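Local coordinates for protein putative O-GlcNAcase nagJ (Clostridium perfringens, PDB 6PV5) that probably hydrolyses terminal N-acetylglucosamine from glycans as a family 84 glycoside hydrolase, here as the part holding the catalytic barrel and its two flanking domains, at residues A[404-409]-A[447-452]; A[512-515]-A[519-522]; A[248-253]-A[294-299]; A[370-375]-A[381-386]; A[470-475]-A[481-486]. All coordinates share one frame; numbering follows the deposited sequence.

Contact 1 of 5, residues A[404-409]-A[447-452]; sequences NYPVND and ISTLTG. With EDO (1,2-ethanediol), chain B.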
# COMPACT_ATOMS: atom_id res chain seq x y z
N ASN A 404 4.48 3.07 -8.17
CA ASN A 404 4.13 1.96 -9.06
C ASN A 404 4.71 0.64 -8.53
O ASN A 404 5.54 -0.01 -9.17
CB ASN A 404 4.58 2.24 -10.50
CG ASN A 404 3.53 3.02 -11.26
OD1 ASN A 404 2.34 2.77 -11.12
ND2 ASN A 404 3.96 4.00 -12.05
N TYR A 405 4.22 0.22 -7.37
CA TYR A 405 4.51 -1.08 -6.78
C TYR A 405 3.48 -1.27 -5.67
O TYR A 405 3.21 -0.32 -4.93
CB TYR A 405 5.93 -1.05 -6.22
CG TYR A 405 6.42 -2.35 -5.65
CD1 TYR A 405 7.18 -3.22 -6.42
CD2 TYR A 405 6.08 -2.74 -4.37
CE1 TYR A 405 7.64 -4.42 -5.92
CE2 TYR A 405 6.54 -3.94 -3.85
CZ TYR A 405 7.31 -4.79 -4.62
OH TYR A 405 7.74 -5.99 -4.12
N PRO A 406 2.85 -2.46 -5.49
CA PRO A 406 3.20 -3.70 -6.21
C PRO A 406 2.71 -3.96 -7.63
O PRO A 406 2.94 -5.05 -8.17
CB PRO A 406 2.59 -4.78 -5.29
CG PRO A 406 1.36 -4.12 -4.69
CD PRO A 406 1.83 -2.69 -4.46
N VAL A 407 2.11 -2.95 -8.28
CA VAL A 407 1.55 -3.15 -9.60
C VAL A 407 2.49 -3.99 -10.46
O VAL A 407 3.66 -3.64 -10.64
CB VAL A 407 1.20 -1.83 -10.31
CG1 VAL A 407 2.41 -0.92 -10.47
CG2 VAL A 407 0.56 -2.07 -11.67
N ASN A 408 1.94 -5.02 -11.12
CA ASN A 408 2.77 -5.88 -11.95
C ASN A 408 2.19 -5.99 -13.37
O ASN A 408 2.50 -6.94 -14.09
CB ASN A 408 2.98 -7.25 -11.30
CG ASN A 408 1.71 -8.08 -11.33
OD1 ASN A 408 0.62 -7.53 -11.41
ND2 ASN A 408 1.82 -9.40 -11.20
N ASP A 409 1.39 -5.00 -13.79
CA ASP A 409 0.70 -5.12 -15.07
C ASP A 409 1.68 -5.22 -16.24
O ASP A 409 1.35 -5.76 -17.29
CB ASP A 409 -0.37 -4.04 -15.26
CG ASP A 409 0.10 -2.59 -15.16
OD1 ASP A 409 1.35 -2.32 -15.07
OD2 ASP A 409 -0.81 -1.71 -15.19
N ILE A 447 0.07 -7.60 1.09
CA ILE A 447 1.31 -7.50 1.85
C ILE A 447 2.04 -6.19 1.52
O ILE A 447 2.35 -5.43 2.45
CB ILE A 447 2.20 -8.76 1.75
CG1 ILE A 447 1.53 -9.95 2.46
CG2 ILE A 447 3.58 -8.51 2.33
CD1 ILE A 447 1.91 -11.29 1.86
N SER A 448 2.26 -5.91 0.23
CA SER A 448 2.98 -4.71 -0.15
C SER A 448 2.20 -3.47 0.28
O SER A 448 2.77 -2.56 0.86
CB SER A 448 3.30 -4.70 -1.63
OG SER A 448 3.98 -5.90 -1.99
N THR A 449 0.89 -3.45 -0.01
CA THR A 449 0.02 -2.34 0.32
C THR A 449 0.08 -1.99 1.81
O THR A 449 0.07 -0.81 2.18
CB THR A 449 -1.42 -2.56 -0.16
OG1 THR A 449 -1.37 -2.86 -1.55
CG2 THR A 449 -2.27 -1.32 -0.00
N LEU A 450 0.14 -3.00 2.68
CA LEU A 450 0.17 -2.74 4.11
C LEU A 450 1.51 -2.12 4.51
O LEU A 450 1.53 -1.30 5.44
CB LEU A 450 -0.06 -4.04 4.89
CG LEU A 450 -1.49 -4.57 4.89
CD1 LEU A 450 -1.51 -5.98 5.45
CD2 LEU A 450 -2.40 -3.66 5.70
N THR A 451 2.61 -2.53 3.87
CA THR A 451 3.89 -1.90 4.17
C THR A 451 3.80 -0.44 3.73
O THR A 451 4.39 0.43 4.37
CB THR A 451 5.12 -2.65 3.62
OG1 THR A 451 5.09 -2.61 2.19
CG2 THR A 451 5.22 -4.09 4.08
N GLY A 452 3.05 -0.21 2.65
CA GLY A 452 2.76 1.13 2.16
C GLY A 452 1.97 1.96 3.19
O GLY A 452 2.20 3.16 3.32
C1 EDO B . 3.46 0.82 -15.73
O1 EDO B . 2.69 -0.30 -16.14
C2 EDO B . 2.84 1.49 -14.59
O2 EDO B . 2.07 0.53 -13.89
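Pro406 and Ser448 carry the apolar part of this contact, the pyrrolidine ring lying against the serine methylene. Ser448 CB sits 3.7 Å from Pro406 CG and about as far from Pro406 CB, so one carbon meets the ring over much of its length. The peptide bond before Pro406 is cis, and Pro406 CB comes over one face of the Tyr405 ring, toward its rim. With its CG trans to the backbone N (chi1 -176°), Tyr405 sends the far end of that ring to the helix, where Tyr405 CE2 lies 3.7 Å from Ser448 OG at an oblique approach.

No hydrogen bond crosses between 404-409 and 447-452; the polar ends find partners elsewhere: Ser448 OG with Gly418 O, Tyr405 OH with Thr491 O and, one turn back in the helix, Thr449 OG1 with Ser445 O. Within the helix, Ser448 O takes both Gly452 N and Thr451 OG1, the latter at 2.7 Å. Farther along the loop, Asp409 OD1 accepts both hydroxyls of an ethanediol, with O1 at 2.6 Å.

The loop follows barrel strand 399-403, and helix 446-457 follows the eighth strand, 431-436, whose Val436 touches both Pro406 and Thr449; helices 202-214 and 464-476 pack on helix 446-457.

Contact 2 of 5, residues A[512-515]-A[519-522]; sequences EKWE and DISL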
# COMPACT_ATOMS: atom_id res chain seq x y z
N GLU A 512 33.02 -18.02 -7.20
CA GLU A 512 34.40 -17.56 -7.11
C GLU A 512 35.27 -18.69 -6.55
O GLU A 512 36.34 -18.96 -7.08
CB GLU A 512 34.50 -16.33 -6.19
CG GLU A 512 33.98 -15.05 -6.82
CD GLU A 512 35.00 -14.27 -7.63
OE1 GLU A 512 36.09 -13.97 -7.09
OE2 GLU A 512 34.70 -13.95 -8.81
N LYS A 513 34.79 -19.35 -5.49
CA LYS A 513 35.50 -20.46 -4.87
C LYS A 513 35.59 -21.65 -5.83
O LYS A 513 36.60 -22.36 -5.86
CB LYS A 513 34.81 -20.87 -3.57
CG LYS A 513 34.95 -19.85 -2.46
CD LYS A 513 34.21 -20.19 -1.19
CE LYS A 513 34.21 -19.02 -0.23
NZ LYS A 513 33.63 -19.39 1.08
N TRP A 514 34.52 -21.87 -6.59
CA TRP A 514 34.45 -22.99 -7.51
C TRP A 514 35.52 -22.81 -8.57
O TRP A 514 36.27 -23.74 -8.83
CB TRP A 514 33.05 -23.08 -8.12
CG TRP A 514 32.89 -24.13 -9.17
CD1 TRP A 514 32.97 -23.98 -10.53
CD2 TRP A 514 32.58 -25.52 -8.93
NE1 TRP A 514 32.71 -25.18 -11.15
CE2 TRP A 514 32.50 -26.14 -10.20
CE3 TRP A 514 32.37 -26.28 -7.78
CZ2 TRP A 514 32.21 -27.50 -10.34
CZ3 TRP A 514 32.07 -27.62 -7.92
CH2 TRP A 514 32.00 -28.22 -9.18
N GLU A 515 35.62 -21.61 -9.15
CA GLU A 515 36.59 -21.35 -10.21
C GLU A 515 38.02 -21.51 -9.69
O GLU A 515 38.93 -21.75 -10.49
CB GLU A 515 36.37 -19.98 -10.86
CG GLU A 515 35.03 -19.84 -11.57
CD GLU A 515 34.81 -20.68 -12.81
OE1 GLU A 515 35.79 -21.20 -13.37
OE2 GLU A 515 33.64 -20.81 -13.23
N ASP A 519 37.10 -25.40 -1.35
CA ASP A 519 36.02 -26.19 -0.78
C ASP A 519 34.77 -25.32 -0.62
O ASP A 519 34.86 -24.19 -0.16
CB ASP A 519 36.39 -26.74 0.60
CG ASP A 519 35.27 -27.56 1.21
OD1 ASP A 519 34.99 -28.64 0.67
OD2 ASP A 519 34.66 -27.08 2.18
N ILE A 520 33.60 -25.86 -1.00
CA ILE A 520 32.40 -25.04 -1.07
C ILE A 520 31.29 -25.68 -0.24
O ILE A 520 30.12 -25.39 -0.47
CB ILE A 520 31.95 -24.81 -2.53
CG1 ILE A 520 31.85 -26.11 -3.31
CG2 ILE A 520 32.85 -23.79 -3.22
CD1 ILE A 520 30.99 -26.02 -4.55
N SER A 521 31.69 -26.49 0.74
CA SER A 521 30.81 -27.30 1.57
C SER A 521 29.81 -26.45 2.33
O SER A 521 28.64 -26.81 2.40
CB SER A 521 31.58 -28.18 2.52
OG SER A 521 32.64 -28.82 1.82
N LEU A 522 30.29 -25.37 2.94
CA LEU A 522 29.43 -24.51 3.74
C LEU A 522 28.34 -23.87 2.87
O LEU A 522 27.19 -23.79 3.27
CB LEU A 522 30.31 -23.45 4.42
CG LEU A 522 29.54 -22.30 5.07
CD1 LEU A 522 28.77 -22.77 6.30
CD2 LEU A 522 30.47 -21.14 5.41
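Ile520 reaches back to the preceding helix with two branches, each meeting a different residue. Its CG1 lies between the backbone N and the carbonyl carbon (chi1 51°), and the chain is extended beyond, which carries CD1 to the edge of the Trp514 indole. There Ile520 CD1 is 3.5 Å from Trp514 CE3, near the ring plane, and 3.9 Å from Trp514 CZ3, so the methyl meets the benzo rim and not a face. The other branch, Ile520 CG2, touches Lys513 CB at 3.5 Å.

Lys513 runs outward in an almost fully extended chain past its CG, with Lys513 CD passing 4.2 Å from Asp519 O; its ammonium group then forms a salt bridge with Glu523 in the second helix. The Trp514 ring also makes an edge-to-face stack with Trp511 and lies against Leu575, Ile578 and Val579 of helix 548-579.

Ile520 is the N-cap residue of helix 521-544, in the short turn that joins two helices of the post-catalytic domain. No hydrogen bond or salt bridge crosses between the segments, and the contact is almost all hydrocarbon: cohesion comes from a buried isoleucine fitted to aliphatic and aromatic carbon, while the charge of Lys513 is met farther along the second helix.

Contact 3 of 5, residues A[248-253]-A[294-299]; sequences ELIKTA and MGVRSF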
# COMPACT_ATOMS: atom_id res chain seq x y z
N GLU A 248 -22.62 2.00 -2.49
CA GLU A 248 -22.09 1.05 -1.54
C GLU A 248 -20.59 1.30 -1.35
O GLU A 248 -20.11 1.39 -0.22
CB GLU A 248 -22.47 -0.36 -1.99
CG GLU A 248 -22.10 -1.43 -0.98
CD GLU A 248 -22.49 -2.85 -1.35
OE1 GLU A 248 -22.48 -3.18 -2.57
OE2 GLU A 248 -22.80 -3.63 -0.42
N LEU A 249 -19.86 1.50 -2.46
CA LEU A 249 -18.45 1.88 -2.39
C LEU A 249 -18.29 3.14 -1.54
O LEU A 249 -17.57 3.13 -0.54
CB LEU A 249 -17.89 2.08 -3.80
CG LEU A 249 -17.60 0.80 -4.59
CD1 LEU A 249 -17.09 1.12 -5.99
CD2 LEU A 249 -16.61 -0.09 -3.87
N ILE A 250 -19.03 4.21 -1.92
CA ILE A 250 -18.89 5.51 -1.27
C ILE A 250 -19.26 5.39 0.21
O ILE A 250 -18.49 5.81 1.08
CB ILE A 250 -19.68 6.59 -2.03
CG1 ILE A 250 -19.22 6.66 -3.48
CG2 ILE A 250 -19.56 7.94 -1.34
CD1 ILE A 250 -20.23 7.28 -4.44
N LYS A 251 -20.39 4.72 0.49
CA LYS A 251 -20.83 4.56 1.87
C LYS A 251 -19.79 3.76 2.67
O LYS A 251 -19.44 4.13 3.79
CB LYS A 251 -22.25 3.98 1.97
N THR A 252 -19.29 2.66 2.08
CA THR A 252 -18.31 1.86 2.80
C THR A 252 -17.05 2.69 3.06
O THR A 252 -16.44 2.58 4.12
CB THR A 252 -18.00 0.54 2.09
OG1 THR A 252 -19.24 -0.14 1.86
CG2 THR A 252 -17.06 -0.36 2.86
N ALA A 253 -16.67 3.51 2.08
CA ALA A 253 -15.49 4.35 2.25
C ALA A 253 -15.72 5.36 3.37
O ALA A 253 -14.87 5.53 4.25
CB ALA A 253 -15.13 5.00 0.93
N MET A 294 -24.12 11.49 -5.62
CA MET A 294 -23.89 10.14 -5.12
C MET A 294 -23.16 10.18 -3.78
O MET A 294 -23.19 9.21 -3.01
CB MET A 294 -23.04 9.33 -6.10
CG MET A 294 -23.72 9.11 -7.42
SD MET A 294 -22.68 8.01 -8.39
CE MET A 294 -23.20 8.49 -10.04
N GLY A 295 -22.49 11.30 -3.49
CA GLY A 295 -21.79 11.42 -2.23
C GLY A 295 -20.28 11.57 -2.41
O GLY A 295 -19.55 11.63 -1.42
N VAL A 296 -19.83 11.69 -3.66
CA VAL A 296 -18.41 11.95 -3.92
C VAL A 296 -18.02 13.36 -3.46
O VAL A 296 -18.56 14.35 -3.94
CB VAL A 296 -18.03 11.73 -5.39
CG1 VAL A 296 -16.53 11.88 -5.61
CG2 VAL A 296 -18.51 10.38 -5.91
N ARG A 297 -17.04 13.42 -2.55
CA ARG A 297 -16.46 14.64 -2.01
C ARG A 297 -14.99 14.84 -2.45
O ARG A 297 -14.39 15.84 -2.06
CB ARG A 297 -16.54 14.60 -0.48
CG ARG A 297 -17.96 14.59 0.09
CD ARG A 297 -18.72 15.88 -0.19
NE ARG A 297 -20.09 15.89 0.33
CZ ARG A 297 -21.16 15.45 -0.34
NH1 ARG A 297 -21.02 14.95 -1.56
NH2 ARG A 297 -22.35 15.51 0.21
N SER A 298 -14.38 13.89 -3.20
CA SER A 298 -13.01 14.06 -3.68
C SER A 298 -12.92 13.72 -5.16
O SER A 298 -13.45 12.69 -5.59
CB SER A 298 -12.03 13.23 -2.92
OG SER A 298 -11.87 13.68 -1.57
N PHE A 299 -12.22 14.56 -5.92
CA PHE A 299 -12.17 14.44 -7.36
C PHE A 299 -10.72 14.54 -7.85
O PHE A 299 -9.87 15.16 -7.21
CB PHE A 299 -12.99 15.53 -8.04
CG PHE A 299 -14.45 15.56 -7.63
CD1 PHE A 299 -14.83 16.04 -6.39
CD2 PHE A 299 -15.42 15.08 -8.49
CE1 PHE A 299 -16.16 16.05 -6.01
CE2 PHE A 299 -16.75 15.08 -8.10
CZ PHE A 299 -17.12 15.56 -6.87
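Ile250 faces the 294-299 segment with both ends of its branched side chain, and three successive residues receive it. Ile250 CD1 lies 3.8 Å from Val296 CG2 and 3.9 Å from Met294 CB, with Met294 O also at 3.8 Å. Ile250 CG2 rests 3.7 Å from Gly295 O, so that the glycine backbone itself forms the surface this methyl meets. Two torsions set these reaches: chi1 of -57° puts CG2 trans to the backbone N, and an extended chi2 carries CD1 on. The Ile250 and Val296 side chains cross at about a right angle, while Met294 carries its thioether away from the helix.

Gly295 closes helix 274-294 in a Schellman motif; its positive phi (117°) turns the chain toward strand 298-302. The contact therefore spans two neighbouring units of the catalytic beta/alpha barrel, helix 243-255 packing on the link between the next helix and the fourth strand.

Farther out, Val296 is backed by Leu291 of helix 274-294 and Phe262 of strand 259-264, and its CG1 lies over one face of the Phe299 ring. Phe299 in turn makes an edge-to-face stack with Phe325. Elsewhere on helix 243-255, Thr252 OG1 bonds to Glu248 O at 2.7 Å, and Leu249 packs on Phe260 of strand 259-264.

Contact 4 of 5, residues A[370-375]-A[381-386]; sequences VMWTGN and NGVSLE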
# COMPACT_ATOMS: atom_id res chain seq x y z
N VAL A 370 -0.72 17.53 -7.16
CA VAL A 370 -0.09 17.00 -8.37
C VAL A 370 0.68 15.73 -8.02
O VAL A 370 1.55 15.74 -7.15
CB VAL A 370 0.82 18.02 -9.07
CG1 VAL A 370 1.41 17.46 -10.36
CG2 VAL A 370 0.06 19.30 -9.41
N MET A 371 0.37 14.66 -8.77
CA MET A 371 0.97 13.34 -8.61
C MET A 371 2.09 13.17 -9.62
O MET A 371 2.01 13.65 -10.75
CB MET A 371 -0.08 12.22 -8.80
CG MET A 371 -1.12 12.23 -7.67
SD MET A 371 -2.38 10.90 -7.72
CE MET A 371 -3.25 11.20 -9.25
N TRP A 372 3.17 12.52 -9.18
CA TRP A 372 4.20 12.13 -10.12
C TRP A 372 4.76 10.78 -9.67
O TRP A 372 4.48 10.35 -8.55
CB TRP A 372 5.26 13.25 -10.23
CG TRP A 372 6.60 13.02 -9.59
CD1 TRP A 372 7.80 12.94 -10.23
CD2 TRP A 372 6.90 12.96 -8.18
NE1 TRP A 372 8.82 12.81 -9.33
CE2 TRP A 372 8.30 12.79 -8.06
CE3 TRP A 372 6.13 12.99 -7.01
CZ2 TRP A 372 8.94 12.67 -6.83
CZ3 TRP A 372 6.76 12.87 -5.79
CH2 TRP A 372 8.15 12.71 -5.70
N THR A 373 5.51 10.11 -10.56
CA THR A 373 5.88 8.73 -10.25
C THR A 373 7.31 8.60 -9.73
O THR A 373 7.73 7.50 -9.36
CB THR A 373 5.64 7.84 -11.48
OG1 THR A 373 6.45 8.35 -12.55
CG2 THR A 373 4.19 7.76 -11.90
N GLY A 374 8.04 9.73 -9.66
CA GLY A 374 9.47 9.69 -9.36
C GLY A 374 10.27 9.93 -10.63
O GLY A 374 9.71 10.41 -11.62
N ASN A 375 11.56 9.58 -10.64
CA ASN A 375 12.39 9.94 -11.80
C ASN A 375 11.91 9.21 -13.05
O ASN A 375 12.03 9.74 -14.14
CB ASN A 375 13.89 9.63 -11.61
CG ASN A 375 14.52 10.46 -10.50
OD1 ASN A 375 13.96 11.44 -10.04
ND2 ASN A 375 15.70 10.05 -10.06
N ASN A 381 15.22 2.26 -8.33
CA ASN A 381 15.94 2.42 -7.08
C ASN A 381 15.19 3.38 -6.15
O ASN A 381 15.82 4.17 -5.45
CB ASN A 381 17.36 2.90 -7.38
CG ASN A 381 18.23 3.02 -6.15
OD1 ASN A 381 17.98 2.37 -5.14
ND2 ASN A 381 19.26 3.86 -6.23
N GLY A 382 13.85 3.29 -6.12
CA GLY A 382 13.03 4.12 -5.25
C GLY A 382 13.13 5.61 -5.59
O GLY A 382 13.32 5.98 -6.74
N VAL A 383 12.97 6.47 -4.57
CA VAL A 383 12.81 7.90 -4.74
C VAL A 383 13.53 8.56 -3.57
O VAL A 383 13.25 8.26 -2.40
CB VAL A 383 11.33 8.37 -4.78
CG1 VAL A 383 11.24 9.89 -4.91
CG2 VAL A 383 10.50 7.71 -5.89
N SER A 384 14.50 9.40 -3.90
CA SER A 384 15.30 10.06 -2.88
C SER A 384 14.70 11.44 -2.58
O SER A 384 13.95 12.00 -3.39
CB SER A 384 16.69 10.21 -3.38
OG SER A 384 16.70 11.20 -4.40
N LEU A 385 15.09 12.02 -1.43
CA LEU A 385 14.67 13.38 -1.10
C LEU A 385 15.05 14.34 -2.22
O LEU A 385 14.25 15.19 -2.59
CB LEU A 385 15.28 13.85 0.22
CG LEU A 385 14.82 15.22 0.73
CD1 LEU A 385 13.30 15.29 0.84
CD2 LEU A 385 15.43 15.51 2.10
N GLU A 386 16.25 14.18 -2.79
CA GLU A 386 16.71 15.10 -3.81
C GLU A 386 15.88 14.95 -5.09
O GLU A 386 15.59 15.96 -5.72
CB GLU A 386 18.21 14.94 -4.10
O HOH W 1 12.93 8.48 -8.42
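A single water joins the two segments through their backbones: it accepts from Asn375 N at 2.8 Å and donates to Gly382 O at 3.0 Å. No direct hydrogen bond spans them, so this bridge is the polar link between the turn after the strand and the approach to the helix.

The rest is carbon packing centred on Val383, whose two methyls go to different partners. With chi1 at 178°, Val383 CG1 is trans to the backbone N and lies 4.1 Å from Trp372 CZ2, while Val383 CG2 lies 4.1 Å from Gly374 CA. The indole and the valine cross obliquely. Gly374 N also lies 3.1 Å above one face of the Trp372 ring, offset toward the rim. Gly374 itself has a positive phi (104°), and its bare CA is what the valine methyl meets.

Beyond the segments, Asn375 ND2 and Ser384 N both bond to the carboxylate of Asp387, tying the turn to the helix start where Ser384 is the N-cap. The arrangement is the strand-to-helix part of a beta-alpha-beta unit (369-372, 385-395, 399-403) in a beta/alpha barrel; at its C-terminal strand end the Thr373 side chain lies about 8 Å from that of Asp305, the predicted proton donor.

Contact 5 of 5, residues A[470-475]-A[481-486]; sequences KAIEII and EEFKIF. With EDO (1,2-ethanediol), chain C.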
# COMPACT_ATOMS: atom_id res chain seq x y z
N LYS A 470 5.64 -7.80 9.63
CA LYS A 470 4.35 -7.58 10.27
C LYS A 470 3.22 -7.72 9.25
O LYS A 470 2.16 -8.22 9.59
CB LYS A 470 4.21 -6.17 10.86
CG LYS A 470 5.08 -5.89 12.08
CD LYS A 470 4.57 -6.54 13.36
CE LYS A 470 5.48 -6.29 14.54
NZ LYS A 470 6.10 -4.94 14.47
N ALA A 471 3.44 -7.24 8.03
CA ALA A 471 2.39 -7.35 7.03
C ALA A 471 2.13 -8.82 6.67
O ALA A 471 0.98 -9.21 6.45
CB ALA A 471 2.74 -6.54 5.80
N ILE A 472 3.20 -9.61 6.56
CA ILE A 472 3.07 -11.03 6.26
C ILE A 472 2.31 -11.72 7.39
O ILE A 472 1.45 -12.55 7.14
CB ILE A 472 4.45 -11.67 6.03
CG1 ILE A 472 5.03 -11.24 4.68
CG2 ILE A 472 4.36 -13.19 6.15
CD1 ILE A 472 6.48 -11.62 4.49
N GLU A 473 2.60 -11.33 8.64
CA GLU A 473 1.90 -11.92 9.77
C GLU A 473 0.41 -11.59 9.70
O GLU A 473 -0.44 -12.44 9.97
CB GLU A 473 2.48 -11.39 11.08
CG GLU A 473 1.79 -11.93 12.32
CD GLU A 473 2.53 -11.64 13.62
OE1 GLU A 473 2.81 -10.44 13.91
OE2 GLU A 473 2.83 -12.60 14.35
N ILE A 474 0.09 -10.34 9.33
CA ILE A 474 -1.30 -9.92 9.24
C ILE A 474 -2.01 -10.76 8.17
O ILE A 474 -3.16 -11.12 8.34
CB ILE A 474 -1.38 -8.41 8.93
CG1 ILE A 474 -1.00 -7.57 10.15
CG2 ILE A 474 -2.74 -8.01 8.33
CD1 ILE A 474 -0.69 -6.11 9.84
N ILE A 475 -1.33 -11.05 7.05
CA ILE A 475 -1.98 -11.62 5.89
C ILE A 475 -1.95 -13.15 5.94
O ILE A 475 -2.94 -13.79 5.55
CB ILE A 475 -1.40 -11.02 4.59
CG1 ILE A 475 -1.70 -9.52 4.48
CG2 ILE A 475 -1.86 -11.75 3.33
CD1 ILE A 475 -3.19 -9.20 4.44
N GLU A 481 5.81 -17.82 8.56
CA GLU A 481 7.18 -18.23 8.27
C GLU A 481 7.29 -18.92 6.91
O GLU A 481 8.27 -18.72 6.19
CB GLU A 481 7.79 -19.14 9.35
CG GLU A 481 7.94 -18.47 10.72
CD GLU A 481 8.85 -17.26 10.84
OE1 GLU A 481 9.79 -17.10 10.01
OE2 GLU A 481 8.63 -16.46 11.77
N GLU A 482 6.33 -19.80 6.59
CA GLU A 482 6.30 -20.48 5.31
C GLU A 482 6.10 -19.44 4.20
O GLU A 482 6.76 -19.50 3.18
CB GLU A 482 5.14 -21.49 5.26
CG GLU A 482 5.38 -22.72 6.14
CD GLU A 482 5.03 -22.58 7.61
OE1 GLU A 482 4.63 -21.47 8.04
OE2 GLU A 482 5.15 -23.58 8.33
N PHE A 483 5.22 -18.47 4.44
CA PHE A 483 4.93 -17.46 3.44
C PHE A 483 6.16 -16.61 3.11
O PHE A 483 6.43 -16.33 1.94
CB PHE A 483 3.75 -16.58 3.87
CG PHE A 483 3.14 -15.88 2.68
CD1 PHE A 483 3.69 -14.70 2.20
CD2 PHE A 483 2.06 -16.45 2.00
CE1 PHE A 483 3.16 -14.08 1.07
CE2 PHE A 483 1.54 -15.82 0.88
CZ PHE A 483 2.09 -14.63 0.41
N LYS A 484 6.89 -16.17 4.14
CA LYS A 484 8.05 -15.32 3.92
C LYS A 484 9.11 -16.06 3.09
O LYS A 484 9.70 -15.46 2.19
CB LYS A 484 8.64 -14.81 5.24
CG LYS A 484 9.81 -13.84 5.05
CD LYS A 484 10.39 -13.34 6.34
CE LYS A 484 11.56 -12.39 6.11
NZ LYS A 484 11.99 -11.80 7.40
N ILE A 485 9.33 -17.35 3.39
CA ILE A 485 10.23 -18.18 2.61
C ILE A 485 9.86 -18.11 1.12
O ILE A 485 10.75 -18.00 0.27
CB ILE A 485 10.28 -19.63 3.14
CG1 ILE A 485 10.94 -19.70 4.53
CG2 ILE A 485 10.99 -20.53 2.13
CD1 ILE A 485 10.70 -21.00 5.29
N PHE A 486 8.56 -18.13 0.81
CA PHE A 486 8.09 -18.01 -0.56
C PHE A 486 8.25 -16.58 -1.07
O PHE A 486 8.81 -16.34 -2.15
CB PHE A 486 6.62 -18.47 -0.60
CG PHE A 486 5.88 -18.24 -1.89
CD1 PHE A 486 6.12 -19.05 -2.99
CD2 PHE A 486 4.92 -17.24 -1.99
CE1 PHE A 486 5.43 -18.85 -4.18
CE2 PHE A 486 4.23 -17.03 -3.18
CZ PHE A 486 4.48 -17.85 -4.28
C1 EDO C . 7.00 -13.00 8.79
O1 EDO C . 6.11 -12.56 9.82
C2 EDO C . 8.27 -13.60 9.28
O2 EDO C . 8.15 -14.28 10.53
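Ile472, on helix 464-476, gives the largest buried surface here and reaches two residues of helix 480-487, Phe483 and Lys484. Its CD1 methyl touches the aliphatic root of the lysine, Ile472 CD1 lying 3.9 Å from Lys484 CB and 4.0 Å from Lys484 CG, and the two side chains cross at about a right angle. A chi1 of -73° for CG1 leaves CG2 trans to the backbone N, turned to the other neighbour, where Ile472 CG2 lies 4.1 Å from Phe483 CB.

Phe483 thus meets the isoleucine through its methylene, while its ring is directed onward between helices, against Ile447 of helix 446-457 and Leu554 of helix 548-579. The CG2 methyl approaches that ring obliquely.

Lys484 divides its roles along its length. CB and CG serve as apolar surface for Ile472; CG is trans to the backbone N (chi1 -176°) and the chain stays extended beyond it, leading the ammonium group away from the isoleucine to a salt bridge with Asp469 in the helix of Ile472. Charge pairing thus joins the same two helices beside the hydrocarbon contact. A second salt bridge, Glu473 with Lys480, does likewise.

An ethanediol, probably from the crystallisation liquor, lies beside this contact. Its O2 donates to Glu481 OE2 at 2.6 Å, its C1 rests 3.7 Å from Ile472 CG2, and its C2 is 3.6 Å from Lys484 CD; Asp469 O binds it too.

The whole is two consecutive helices joined by a short connection, packed through Ile472 and bordered by salt bridges, with Phe483 touching both helix 446-457, which follows the last barrel strand, and helix 548-579 of the helical region.

From the N terminus the five contacts follow in series, none enclosing or crossing another. Contact 3 closes a loop of about forty residues in the barrel, taking in strand 259-264 and helix 274-294. Contact 4 closes a short turn between the sixth strand and its helix; contacts 3 and 4 both reach the barrel sheet. Contact 1 then spans the eighth strand to bring the loop after the seventh onto helix 446-457, and Asn404 touches Thr373 of contact 4. Contact 5 closes a short connection between the following helices, and its Ala471, Ile474, Ile475 and Phe483 pack on Ile447 and Leu450 of contact 1. Contact 2, about 32 Å from contact 5 between centres, closes a hairpin of helices in the post-catalytic domain.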